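Local coordinates for subclass B1 metallo-beta-lactamase (Myroides odoratimimus, PDB 6T5L), which hydrolyses beta-lactam antibiotics, carbapenems among them, probably with water activated at its zinc site, at residues T22-I26 with H37-L41; L30-I34 with F170-A175; E109-T115 with E131-P135; D138-S142 with Y153-F157; K183-K189 with I234-E238. All blocks are in the same frame, centred on the assembly; numbering follows the deposited sequence.

Contact 1. Residues T22-I26 with H37-L41; sequences TENLI and HISFL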
# COMPACT_ATOMS: atom_id res chain seq x y z
N THR A 22 7.62 8.91 15.39
CA THR A 22 6.62 9.52 16.26
C THR A 22 5.80 8.35 16.78
O THR A 22 5.89 7.24 16.24
CB THR A 22 5.84 10.54 15.42
OG1 THR A 22 6.58 11.79 15.32
CG2 THR A 22 4.50 10.70 15.83
N GLU A 23 5.04 8.57 17.84
CA GLU A 23 4.15 7.51 18.31
C GLU A 23 3.12 7.12 17.26
O GLU A 23 2.58 6.01 17.31
CB GLU A 23 3.43 7.96 19.59
CG GLU A 23 2.49 9.14 19.37
CD GLU A 23 1.56 9.40 20.55
OE1 GLU A 23 1.24 8.45 21.29
OE2 GLU A 23 1.14 10.57 20.72
N ASN A 24 2.79 8.02 16.33
CA ASN A 24 1.74 7.74 15.37
C ASN A 24 2.22 7.29 13.99
O ASN A 24 1.41 6.77 13.22
CB ASN A 24 0.87 8.98 15.12
CG ASN A 24 0.14 9.45 16.37
OD1 ASN A 24 -0.39 8.65 17.10
ND2 ASN A 24 0.11 10.74 16.58
N LEU A 25 3.48 7.53 13.65
CA LEU A 25 3.96 7.39 12.28
C LEU A 25 5.46 7.11 12.25
O LEU A 25 6.23 7.89 12.79
CB LEU A 25 3.69 8.68 11.47
CG LEU A 25 4.13 8.66 10.02
CD1 LEU A 25 3.28 7.55 9.32
CD2 LEU A 25 3.99 9.96 9.28
N ILE A 26 5.87 6.04 11.57
CA ILE A 26 7.28 5.79 11.26
C ILE A 26 7.48 5.77 9.76
O ILE A 26 6.69 5.17 9.02
CB ILE A 26 7.76 4.45 11.84
CG1 ILE A 26 7.69 4.53 13.37
CG2 ILE A 26 9.25 4.15 11.46
CD1 ILE A 26 7.43 3.23 13.96
N HIS A 37 6.02 3.69 4.99
CA HIS A 37 5.33 4.36 6.09
C HIS A 37 4.65 3.30 6.95
O HIS A 37 4.10 2.31 6.43
CB HIS A 37 4.37 5.46 5.60
CG HIS A 37 3.15 5.03 4.84
ND1 HIS A 37 2.03 4.52 5.47
CD2 HIS A 37 2.79 5.21 3.53
CE1 HIS A 37 1.05 4.35 4.58
NE2 HIS A 37 1.49 4.76 3.40
N ILE A 38 4.75 3.48 8.25
CA ILE A 38 4.17 2.55 9.24
C ILE A 38 3.32 3.35 10.23
O ILE A 38 3.79 4.35 10.79
CB ILE A 38 5.27 1.76 9.98
CG1 ILE A 38 6.26 1.14 8.97
CG2 ILE A 38 4.68 0.69 10.92
CD1 ILE A 38 7.38 0.21 9.66
N SER A 39 2.06 2.92 10.42
CA SER A 39 1.12 3.56 11.34
C SER A 39 0.36 2.46 12.06
O SER A 39 0.56 1.25 11.82
CB SER A 39 0.17 4.56 10.62
OG SER A 39 -0.58 3.93 9.55
N PHE A 40 -0.46 2.86 13.03
CA PHE A 40 -0.97 1.89 14.00
C PHE A 40 -2.48 1.94 14.08
O PHE A 40 -3.07 2.97 14.41
CB PHE A 40 -0.32 2.14 15.36
CG PHE A 40 1.17 2.09 15.29
CD1 PHE A 40 1.84 0.87 15.30
CD2 PHE A 40 1.90 3.24 15.21
CE1 PHE A 40 3.20 0.81 15.22
CE2 PHE A 40 3.26 3.20 15.13
CZ PHE A 40 3.92 1.98 15.12
N LEU A 41 -3.10 0.82 13.75
CA LEU A 41 -4.53 0.68 13.89
C LEU A 41 -4.84 0.42 15.36
O LEU A 41 -4.33 -0.55 15.93
CB LEU A 41 -4.98 -0.48 13.02
CG LEU A 41 -5.89 -0.17 11.84
CD1 LEU A 41 -6.33 -1.53 11.32
CD2 LEU A 41 -7.10 0.68 12.14
O HOH W 1 -0.73 5.41 13.88
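Ile26 and Ile38 form the paired centre of an antiparallel backbone contact between the second and third strands of the N-terminal sheet, where strands 25-29 and 34-41 run side by side. Their two amides and two carbonyls are bonded reciprocally: Ile26 N to Ile38 O at 2.8 Å, almost straight at 172°, and Ile38 N to Ile26 O at 2.7 Å. Each accepting oxygen also meets a CA-H of the opposite strand, as Leu25 CA approaches Ile38 O to 3.4 Å. On the face carrying the two isoleucines, CB of Ile26 lies 4.1 Å from CB of Ile38. The strands belong to a beta hairpin in the sheet that forms one half of the alpha-beta/beta-alpha sandwich of metallo-beta-lactamases. Beyond the paired residues the segments part, and one water spans the gap, donating to Asn24 O and accepting from Phe40 N at 2.7 Å. The Phe40 ring, its CG beside the backbone N (chi1 -56°), reaches across to the other strand, where Ile26 CD1 meets CZ at the ring edge, 3.9 Å away. Asn24 turns its amide to Glu76 and Lys72 of helix 71-83, while Ser39 OG bonds to Thr69 N.

Contact 2. Residues L30-I34 with F170-A175; sequences LSNHI and FPEDNA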
# COMPACT_ATOMS: atom_id res chain seq x y z
N LEU A 30 14.14 3.24 2.28
CA LEU A 30 14.73 1.97 1.81
C LEU A 30 15.65 2.12 0.60
O LEU A 30 16.54 1.30 0.41
CB LEU A 30 13.60 0.97 1.44
CG LEU A 30 12.49 0.76 2.47
CD1 LEU A 30 11.60 -0.41 2.05
CD2 LEU A 30 13.18 0.53 3.83
N SER A 31 15.42 3.12 -0.24
CA SER A 31 16.29 3.43 -1.39
C SER A 31 16.19 4.94 -1.63
O SER A 31 15.53 5.66 -0.86
CB SER A 31 15.82 2.69 -2.66
OG SER A 31 14.55 3.29 -3.14
N ASN A 32 16.72 5.39 -2.77
CA ASN A 32 16.60 6.79 -3.13
C ASN A 32 15.16 7.16 -3.49
O ASN A 32 14.76 8.31 -3.29
CB ASN A 32 17.59 7.12 -4.27
CG ASN A 32 19.07 6.94 -3.83
OD1 ASN A 32 19.43 7.22 -2.68
ND2 ASN A 32 19.91 6.48 -4.75
N HIS A 33 14.34 6.23 -3.96
CA HIS A 33 12.98 6.56 -4.33
C HIS A 33 11.91 5.93 -3.45
O HIS A 33 10.72 6.20 -3.66
CB HIS A 33 12.70 6.13 -5.77
CG HIS A 33 13.68 6.66 -6.75
ND1 HIS A 33 13.75 7.99 -7.10
CD2 HIS A 33 14.68 6.04 -7.43
CE1 HIS A 33 14.74 8.17 -7.96
NE2 HIS A 33 15.31 7.00 -8.18
N ILE A 34 12.28 5.07 -2.52
CA ILE A 34 11.29 4.20 -1.91
C ILE A 34 11.38 4.33 -0.40
O ILE A 34 12.36 3.92 0.20
CB ILE A 34 11.46 2.72 -2.32
CG1 ILE A 34 11.14 2.51 -3.78
CG2 ILE A 34 10.62 1.82 -1.39
CD1 ILE A 34 9.74 2.70 -4.16
N PHE A 170 7.25 -0.10 -8.57
CA PHE A 170 8.16 0.91 -9.11
C PHE A 170 9.40 0.23 -9.69
O PHE A 170 10.33 -0.11 -8.92
CB PHE A 170 8.52 1.87 -7.99
CG PHE A 170 9.28 3.12 -8.44
CD1 PHE A 170 8.70 4.05 -9.29
CD2 PHE A 170 10.59 3.32 -8.00
CE1 PHE A 170 9.43 5.19 -9.68
CE2 PHE A 170 11.32 4.48 -8.38
CZ PHE A 170 10.74 5.40 -9.21
N PRO A 171 9.49 0.03 -11.02
CA PRO A 171 10.61 -0.75 -11.57
C PRO A 171 11.99 -0.14 -11.40
O PRO A 171 12.96 -0.89 -11.38
CB PRO A 171 10.27 -0.90 -13.08
CG PRO A 171 9.19 0.16 -13.37
CD PRO A 171 8.47 0.32 -12.06
N GLU A 172 12.12 1.18 -11.32
CA GLU A 172 13.44 1.81 -11.22
C GLU A 172 14.18 1.33 -9.97
O GLU A 172 15.39 1.12 -10.00
CB GLU A 172 13.29 3.33 -11.22
CG GLU A 172 14.59 4.09 -11.30
CD GLU A 172 15.34 3.77 -12.56
OE1 GLU A 172 14.77 3.92 -13.67
OE2 GLU A 172 16.50 3.33 -12.43
N ASP A 173 13.47 1.10 -8.87
CA ASP A 173 14.12 0.58 -7.67
C ASP A 173 13.72 -0.87 -7.41
O ASP A 173 13.75 -1.31 -6.27
CB ASP A 173 13.77 1.43 -6.44
CG ASP A 173 14.59 2.69 -6.34
OD1 ASP A 173 15.42 2.92 -7.23
OD2 ASP A 173 14.44 3.43 -5.31
N ASN A 174 13.18 -1.56 -8.41
CA ASN A 174 12.80 -2.98 -8.28
C ASN A 174 11.93 -3.24 -7.05
O ASN A 174 12.15 -4.17 -6.26
CB ASN A 174 14.05 -3.87 -8.23
CG ASN A 174 14.94 -3.74 -9.46
OD1 ASN A 174 15.98 -3.11 -9.40
ND2 ASN A 174 14.55 -4.35 -10.55
N ALA A 175 10.93 -2.39 -6.87
CA ALA A 175 10.21 -2.32 -5.61
C ALA A 175 8.75 -2.69 -5.80
O ALA A 175 8.08 -2.16 -6.70
CB ALA A 175 10.34 -0.91 -5.02
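The His33 and Phe170 rings meet in an offset edge-to-face pair, the edge of Phe170 directed at the face of His33, with planes 62° apart. At the edge of the imidazole, near its plane, sits the carboxylate of Asp173, whose OD1 lies 3.2 Å from CD2 of His33; one face of the Phe170 ring has the backbone N of Glu172 above its rim. The contact joins two beta-hairpin turns, 30-34 between strands 25-29 and 34-41 of one sheet and 170-175 between strands 167-170 and 175-179 of the other, so it bridges the two halves of the metallo-beta-lactamase sandwich. The second turn contains a G1 beta bulge, in which Asn174 and Ala175 both face Phe170. CE2 of Phe170 comes closest to His33 at CB, 3.4 Å away, while ND1 on the imidazole is held by Leu57 O. The relative placement of the Ser31 hydroxyl and the Asp173 carboxylate is doubtful, which also weakens confidence in the bond from His33 N to Asp173 OD2. Deeper in, Ile34 and Phe170 lie alongside each other, pointing opposite ways; with CG1 beside the backbone N (chi1 -68°), Ile34 reaches Ala175, where its CG1 stands 3.7 Å from CB.

Contact 3. Residues E109-T115 with E131-P135; sequences ENHNIQT and EFSNP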
# COMPACT_ATOMS: atom_id res chain seq x y z
N GLU A 109 -7.90 13.90 0.97
CA GLU A 109 -8.85 14.64 0.13
C GLU A 109 -8.84 16.15 0.46
O GLU A 109 -8.96 17.00 -0.44
CB GLU A 109 -10.25 14.05 0.27
CG GLU A 109 -10.37 12.63 -0.24
CD GLU A 109 -11.81 12.12 -0.24
OE1 GLU A 109 -12.45 12.21 0.81
OE2 GLU A 109 -12.30 11.62 -1.28
N ASN A 110 -8.61 16.49 1.73
CA ASN A 110 -8.58 17.88 2.15
C ASN A 110 -7.33 18.60 1.70
O ASN A 110 -7.33 19.84 1.67
CB ASN A 110 -8.69 18.00 3.65
CG ASN A 110 -10.12 17.78 4.13
OD1 ASN A 110 -11.04 17.60 3.32
ND2 ASN A 110 -10.30 17.71 5.44
N HIS A 111 -6.29 17.87 1.33
CA HIS A 111 -5.16 18.49 0.66
C HIS A 111 -5.28 18.37 -0.86
O HIS A 111 -4.29 18.58 -1.56
CB HIS A 111 -3.84 17.87 1.15
CG HIS A 111 -3.52 18.21 2.58
ND1 HIS A 111 -4.21 17.68 3.64
CD2 HIS A 111 -2.59 19.05 3.11
CE1 HIS A 111 -3.75 18.19 4.77
NE2 HIS A 111 -2.75 19.01 4.48
N ASN A 112 -6.46 18.03 -1.38
CA ASN A 112 -6.66 17.83 -2.81
C ASN A 112 -5.59 16.94 -3.46
O ASN A 112 -5.09 17.24 -4.54
CB ASN A 112 -6.75 19.17 -3.49
CG ASN A 112 -7.79 20.06 -2.81
OD1 ASN A 112 -8.95 19.73 -2.86
ND2 ASN A 112 -7.37 21.16 -2.18
N ILE A 113 -5.29 15.81 -2.82
CA ILE A 113 -4.48 14.75 -3.42
C ILE A 113 -5.39 13.83 -4.21
O ILE A 113 -6.30 13.21 -3.65
CB ILE A 113 -3.71 13.97 -2.35
CG1 ILE A 113 -2.71 14.91 -1.63
CG2 ILE A 113 -2.95 12.81 -2.98
CD1 ILE A 113 -2.28 14.40 -0.26
N GLN A 114 -5.18 13.76 -5.51
CA GLN A 114 -5.98 12.87 -6.35
C GLN A 114 -5.88 11.42 -5.87
O GLN A 114 -4.80 10.88 -5.66
CB GLN A 114 -5.53 12.96 -7.80
CG GLN A 114 -6.40 12.17 -8.75
CD GLN A 114 -7.85 12.64 -8.70
OE1 GLN A 114 -8.14 13.81 -8.94
NE2 GLN A 114 -8.78 11.72 -8.43
N THR A 115 -7.05 10.80 -5.70
CA THR A 115 -7.17 9.38 -5.43
C THR A 115 -7.27 8.59 -6.73
O THR A 115 -8.05 8.95 -7.62
CB THR A 115 -8.41 9.12 -4.58
OG1 THR A 115 -8.25 9.85 -3.37
CG2 THR A 115 -8.57 7.67 -4.24
N GLU A 131 -18.33 5.85 0.34
CA GLU A 131 -17.97 6.42 -0.94
C GLU A 131 -16.84 7.42 -0.70
O GLU A 131 -16.82 8.10 0.33
CB GLU A 131 -19.12 7.19 -1.59
CG GLU A 131 -20.32 6.39 -2.02
CD GLU A 131 -21.39 7.27 -2.66
OE1 GLU A 131 -21.14 8.48 -2.83
OE2 GLU A 131 -22.47 6.75 -2.99
N PHE A 132 -15.94 7.55 -1.67
CA PHE A 132 -15.03 8.68 -1.71
C PHE A 132 -15.81 9.97 -1.91
O PHE A 132 -16.76 10.02 -2.69
CB PHE A 132 -14.00 8.52 -2.82
CG PHE A 132 -13.15 7.30 -2.62
CD1 PHE A 132 -12.00 7.33 -1.83
CD2 PHE A 132 -13.56 6.08 -3.13
CE1 PHE A 132 -11.23 6.16 -1.60
CE2 PHE A 132 -12.81 4.92 -2.90
CZ PHE A 132 -11.65 4.97 -2.14
N SER A 133 -15.41 11.00 -1.18
CA SER A 133 -16.07 12.30 -1.27
C SER A 133 -15.66 13.05 -2.53
O SER A 133 -16.53 13.50 -3.30
CB SER A 133 -15.75 13.14 -0.04
OG SER A 133 -15.85 14.50 -0.38
N ASN A 134 -14.36 13.19 -2.77
CA ASN A 134 -13.81 13.77 -3.98
C ASN A 134 -13.90 12.78 -5.14
O ASN A 134 -13.63 11.58 -4.95
CB ASN A 134 -12.32 14.17 -3.79
CG ASN A 134 -12.16 15.54 -3.16
OD1 ASN A 134 -13.13 16.24 -3.06
ND2 ASN A 134 -10.93 15.94 -2.80
N PRO A 135 -14.19 13.26 -6.36
CA PRO A 135 -14.18 12.36 -7.52
C PRO A 135 -12.85 11.63 -7.66
O PRO A 135 -11.76 12.22 -7.56
CB PRO A 135 -14.45 13.31 -8.70
CG PRO A 135 -15.35 14.38 -8.10
CD PRO A 135 -14.66 14.61 -6.74
O HOH W 2 -11.23 10.90 -3.43
O HOH W 3 -10.71 18.59 -1.24
O HOH W 4 -8.87 14.29 -3.77
O HOH W 5 -10.64 14.73 -7.54
O HOH W 6 -9.68 12.32 -5.19
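Glu109 and Asn134 make the closer-packed side of this contact, in which the last turn of helix 105-110 meets the loop leading to strand 137-139. The Glu109 chain runs extended beyond CG (chi2 -173°), carrying its carboxylate to the backbone of the loop, where Asn134 N donates to OE2 at 3.0 Å. That N-H arrives from above the carboxylate plane, 57° out of it. OE2 also takes a bond from a water that donates to Asn134 O and accepts from Thr115 OG1. The same oxygen lies near the plane of the Phe132 ring, at its edge, and OE1 rests 3.5 Å from CB of Ser133. Beside this polar grip, CG2 of Thr115 touches CE1 of Phe132 at 4.0 Å, the two side chains crossing at a slant, and Ile105 adjoins both residues. The helix ends here in a Schellman motif with Asn112, at positive phi, as its C-prime residue, and the chain then turns toward strand 116-118, which pairs in parallel with 137-139. The other side is looser and bridged by separate waters. One accepts from Asn134 ND2 and donates to Glu109 O and Asn112 OD1; a second joins Asn134 ND2 to Ile113 O. Gln114 crosses this wetter region directly: bent at chi2 (59°), it sends NE2 to Pro135 O at 3.1 Å, meeting a lone pair in the carbonyl plane. Two further waters donate to Pro135 O, bridging it to Gln114 OE1 and Thr115 N. A second bond, from Gln114 NE2 to Thr115 O at 3.0 Å, helps fix the rotation of that amide.

Contact 4. Residues D138-S142 with Y153-F157; sequences DFDNS and YAEYF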
# COMPACT_ATOMS: atom_id res chain seq x y z
N ASP A 138 -10.46 6.20 -11.80
CA ASP A 138 -10.73 4.77 -11.61
C ASP A 138 -10.00 3.90 -12.62
O ASP A 138 -9.78 4.31 -13.76
CB ASP A 138 -12.22 4.48 -11.71
CG ASP A 138 -13.05 5.38 -10.81
OD1 ASP A 138 -12.45 6.00 -9.90
OD2 ASP A 138 -14.28 5.44 -11.00
N PHE A 139 -9.67 2.67 -12.24
CA PHE A 139 -9.03 1.79 -13.20
C PHE A 139 -9.55 0.38 -13.02
O PHE A 139 -9.99 -0.01 -11.94
CB PHE A 139 -7.49 1.84 -13.07
CG PHE A 139 -6.94 1.35 -11.73
CD1 PHE A 139 -6.81 2.20 -10.67
CD2 PHE A 139 -6.54 0.03 -11.56
CE1 PHE A 139 -6.30 1.79 -9.45
CE2 PHE A 139 -6.01 -0.40 -10.35
CZ PHE A 139 -5.88 0.49 -9.30
N ASP A 140 -9.56 -0.36 -14.12
CA ASP A 140 -10.14 -1.70 -14.04
C ASP A 140 -9.13 -2.64 -13.38
O ASP A 140 -9.35 -3.12 -12.26
CB ASP A 140 -10.52 -2.18 -15.44
CG ASP A 140 -11.72 -1.42 -15.97
OD1 ASP A 140 -12.81 -1.62 -15.39
OD2 ASP A 140 -11.58 -0.62 -16.92
N ASN A 141 -8.01 -2.84 -14.04
CA ASN A 141 -7.05 -3.86 -13.66
C ASN A 141 -5.65 -3.32 -13.50
O ASN A 141 -4.83 -3.98 -12.86
CB ASN A 141 -6.98 -4.97 -14.70
CG ASN A 141 -8.31 -5.64 -14.94
OD1 ASN A 141 -8.73 -5.81 -16.09
ND2 ASN A 141 -8.99 -6.06 -13.84
N SER A 142 -5.34 -2.19 -14.12
CA SER A 142 -3.97 -1.76 -14.25
C SER A 142 -3.94 -0.26 -14.39
O SER A 142 -4.73 0.32 -15.16
CB SER A 142 -3.26 -2.42 -15.44
OG SER A 142 -2.27 -1.53 -15.89
N TYR A 153 3.14 2.04 -10.98
CA TYR A 153 2.11 1.12 -11.47
C TYR A 153 1.32 0.56 -10.29
O TYR A 153 1.85 0.37 -9.18
CB TYR A 153 2.75 -0.05 -12.28
CG TYR A 153 3.62 0.38 -13.46
CD1 TYR A 153 4.96 0.74 -13.29
CD2 TYR A 153 3.10 0.40 -14.74
CE1 TYR A 153 5.72 1.15 -14.34
CE2 TYR A 153 3.85 0.80 -15.80
CZ TYR A 153 5.17 1.17 -15.61
OH TYR A 153 5.96 1.58 -16.65
N ALA A 154 0.07 0.25 -10.54
CA ALA A 154 -0.73 -0.58 -9.63
C ALA A 154 -1.31 -1.63 -10.54
O ALA A 154 -1.65 -1.30 -11.68
CB ALA A 154 -1.87 0.18 -8.92
N GLU A 155 -1.44 -2.86 -10.07
CA GLU A 155 -1.95 -3.93 -10.92
C GLU A 155 -2.73 -4.94 -10.09
O GLU A 155 -2.32 -5.32 -8.99
CB GLU A 155 -0.82 -4.66 -11.69
CG GLU A 155 -1.39 -5.68 -12.69
CD GLU A 155 -0.41 -6.09 -13.80
OE1 GLU A 155 -0.66 -7.09 -14.47
OE2 GLU A 155 0.62 -5.39 -14.01
N TYR A 156 -3.83 -5.41 -10.64
CA TYR A 156 -4.61 -6.49 -10.04
C TYR A 156 -4.25 -7.84 -10.67
O TYR A 156 -4.34 -8.00 -11.90
CB TYR A 156 -6.10 -6.23 -10.25
CG TYR A 156 -7.00 -7.36 -9.84
CD1 TYR A 156 -7.31 -7.55 -8.49
CD2 TYR A 156 -7.59 -8.20 -10.78
CE1 TYR A 156 -8.15 -8.54 -8.08
CE2 TYR A 156 -8.47 -9.18 -10.39
CZ TYR A 156 -8.75 -9.33 -9.03
OH TYR A 156 -9.58 -10.33 -8.57
N PHE A 157 -3.93 -8.83 -9.81
CA PHE A 157 -3.46 -10.14 -10.21
C PHE A 157 -4.46 -11.24 -9.91
O PHE A 157 -4.28 -12.34 -10.41
CB PHE A 157 -2.10 -10.50 -9.55
CG PHE A 157 -0.95 -9.74 -10.09
CD1 PHE A 157 -0.21 -10.22 -11.17
CD2 PHE A 157 -0.61 -8.52 -9.56
CE1 PHE A 157 0.85 -9.50 -11.70
CE2 PHE A 157 0.44 -7.78 -10.09
CZ PHE A 157 1.15 -8.28 -11.18
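Asn141 and Tyr156 supply the backbone hydrogen bond of this contact, Tyr156 N to Asn141 O, which is 2.8 Å long and nearly straight at 168°. It lies at the end of the antiparallel hairpin of strands 142-147 and 150-155, at the edge of the C-terminal sheet of the metallo-beta-lactamase sandwich. Ser142 and Glu155 follow as a non-hydrogen-bonded pair. Two CA-H contacts extend the ladder: Glu155 CA also approaches Asn141 O, at 3.5 Å, and Ser142 CA lies the same distance from Ala154 O. Apolar contact comes from Phe139, the last residue of strand 137-139, whose ring reaches toward strand 150-155, with Asn141 C at its edge. Its CG sits between the backbone N and the carbonyl carbon (chi1 63°), which brings CZ to 4.0 Å from CB of Ala154. The polar ends have partners elsewhere: Glu155, extended, reaches Lys210 in a salt bridge through OE1, and Tyr156 OH bonds to Lys163 O. Alongside the backbone bond, the Asn141 and Tyr156 side chains pass at an angle, while amide and ring planes stay within 24° of each other. The nearest atoms of these two side chains are ND2 of Asn141 and CD2 of Tyr156, 4.0 Å from each other.

Contact 5. Residues K183-K189 with I234-E238; sequences KEIDASK and IKLFE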
# COMPACT_ATOMS: atom_id res chain seq x y z
N LYS A 183 2.37 -11.59 2.81
CA LYS A 183 2.73 -11.71 4.21
C LYS A 183 4.24 -11.54 4.36
O LYS A 183 5.00 -11.74 3.41
CB LYS A 183 2.32 -13.10 4.78
CG LYS A 183 0.83 -13.47 4.76
CD LYS A 183 -0.07 -12.40 5.42
CE LYS A 183 -1.38 -13.00 5.87
NZ LYS A 183 -2.35 -11.98 6.20
N GLU A 184 4.66 -11.18 5.57
CA GLU A 184 6.03 -11.21 6.02
C GLU A 184 6.40 -12.65 6.35
O GLU A 184 5.53 -13.53 6.50
CB GLU A 184 6.20 -10.27 7.24
CG GLU A 184 5.73 -10.89 8.55
CD GLU A 184 6.17 -10.12 9.82
OE1 GLU A 184 5.37 -10.16 10.78
OE2 GLU A 184 7.29 -9.54 9.89
N ILE A 185 7.71 -12.89 6.42
CA ILE A 185 8.20 -14.23 6.74
C ILE A 185 7.64 -14.68 8.08
O ILE A 185 7.65 -13.94 9.07
CB ILE A 185 9.73 -14.25 6.71
CG1 ILE A 185 10.19 -13.83 5.33
CG2 ILE A 185 10.28 -15.69 7.01
CD1 ILE A 185 9.88 -14.88 4.21
N ASP A 186 7.10 -15.89 8.10
CA ASP A 186 6.59 -16.57 9.29
C ASP A 186 5.31 -15.95 9.85
O ASP A 186 4.85 -16.36 10.93
CB ASP A 186 7.67 -16.68 10.38
CG ASP A 186 8.78 -17.65 10.00
OD1 ASP A 186 8.47 -18.66 9.32
OD2 ASP A 186 9.97 -17.40 10.32
N ALA A 187 4.68 -15.02 9.15
CA ALA A 187 3.36 -14.56 9.53
C ALA A 187 2.35 -15.71 9.71
O ALA A 187 2.46 -16.80 9.14
CB ALA A 187 2.77 -13.63 8.47
N SER A 188 1.31 -15.43 10.48
CA SER A 188 0.12 -16.26 10.46
C SER A 188 -0.75 -15.89 9.27
O SER A 188 -0.51 -14.89 8.58
CB SER A 188 -0.65 -16.10 11.76
OG SER A 188 0.25 -15.91 12.83
N LYS A 189 -1.78 -16.69 9.03
CA LYS A 189 -2.73 -16.35 7.97
C LYS A 189 -3.44 -15.03 8.22
O LYS A 189 -3.77 -14.31 7.26
CB LYS A 189 -3.74 -17.49 7.82
CG LYS A 189 -3.05 -18.82 7.70
CD LYS A 189 -3.91 -19.83 7.03
CE LYS A 189 -3.07 -20.98 6.48
NZ LYS A 189 -2.51 -21.87 7.57
N ILE A 234 2.91 -17.84 -0.94
CA ILE A 234 2.39 -18.91 -1.79
C ILE A 234 2.22 -20.18 -0.96
O ILE A 234 1.23 -20.91 -1.10
CB ILE A 234 3.33 -19.16 -2.98
CG1 ILE A 234 3.33 -17.98 -3.95
CG2 ILE A 234 3.03 -20.54 -3.68
CD1 ILE A 234 4.54 -18.07 -4.93
N LYS A 235 3.24 -20.52 -0.16
CA LYS A 235 3.25 -21.81 0.51
C LYS A 235 2.29 -21.81 1.69
O LYS A 235 1.63 -22.83 1.94
CB LYS A 235 4.67 -22.18 0.95
N LEU A 236 2.18 -20.66 2.38
CA LEU A 236 1.22 -20.49 3.46
C LEU A 236 -0.21 -20.85 3.05
O LEU A 236 -0.92 -21.47 3.84
CB LEU A 236 1.24 -19.03 3.95
CG LEU A 236 0.49 -18.77 5.27
CD1 LEU A 236 1.08 -19.62 6.41
CD2 LEU A 236 0.58 -17.26 5.58
N PHE A 237 -0.66 -20.45 1.86
CA PHE A 237 -2.05 -20.69 1.46
C PHE A 237 -2.21 -21.83 0.46
O PHE A 237 -3.32 -22.05 -0.04
CB PHE A 237 -2.66 -19.40 0.91
CG PHE A 237 -2.87 -18.34 1.97
CD1 PHE A 237 -3.93 -18.43 2.86
CD2 PHE A 237 -1.99 -17.31 2.10
CE1 PHE A 237 -4.10 -17.49 3.86
CE2 PHE A 237 -2.17 -16.37 3.07
CZ PHE A 237 -3.24 -16.47 3.96
N GLU A 238 -1.15 -22.55 0.13
CA GLU A 238 -1.27 -23.75 -0.68
C GLU A 238 -2.23 -24.69 0.07
O GLU A 238 -2.24 -24.70 1.31
CB GLU A 238 0.09 -24.40 -0.93
CG GLU A 238 0.66 -24.05 -2.29
CD GLU A 238 2.09 -24.54 -2.47
OE1 GLU A 238 2.73 -24.15 -3.47
OE2 GLU A 238 2.57 -25.31 -1.61
OXT GLU A 238 -3.03 -25.41 -0.55
O HOH W 7 -0.21 -23.18 6.16
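Leu236 and Phe237, in the last turn of the C-terminal helix 228-237, meet Lys183, Ala187 and Lys189 of the loop that follows strand 175-179. The loop passes through a type II beta turn from Glu184 to Ala187, and this surface contact fastens it to the end of the last helix of the metallo-beta-lactamase fold. It starts just beyond the zinc ligand Cys180, and the side chain of Lys183 lies about 7 Å from a zinc ion. Van der Waals contacts carry most of the join. Leu236, whose CG is anti to the backbone N (chi1 -168°), directs CD2 into the curve of the loop, where it lies 3.9 Å from CG of Lys183 and close to the carbonyl oxygens of Ala187 and Ser188; the Lys183 and Leu236 side chains are nearly perpendicular. Lys189 is used through its methylenes: it runs antiparallel alongside Phe237, with CD 3.9 Å from CE1 of the ring. CE of Lys183 lies at the ring edge, 4.4 Å from CZ of Phe237. Trp200 of helix 200-210 stacks on the Phe237 ring and also adjoins Lys183. Polar links are fewer. Within the loop, Lys183 NZ makes a weak bond to Lys189 O, while Ala187 O and Lys183 N are held by Tyr232 and Thr233 of the same C-terminal helix. CE of Lys189 lies 3.4 Å from Leu236 O, and the bend at chi4 (72°) sets the direction of NZ. A water accepts from Lys189 NZ and donates to Leu236 O, each at 3.0 Å.

How the contacts relate
From the N terminus, contact 1 closes first, pairing the strands of a hairpin in the first sheet. The turn of that hairpin supplies the first segment of contact 2, so the two contacts cross along the chain; contact 2 reaches far ahead to a hairpin turn of the second sheet. Contacts 3 and 4 follow in series inside this long loop. Contact 3 joins the approaches to the small parallel sheet, and residues 138-142 of contact 4 lead from it into the second sheet, where they close the hairpin with 153-157; Pro171 CD of contact 2 touches Tyr153 CE1 of contact 4 at 3.7 Å. Contact 5 comes last, tying a loop to the C-terminal helix, its centre about 34 Å from that of contact 3.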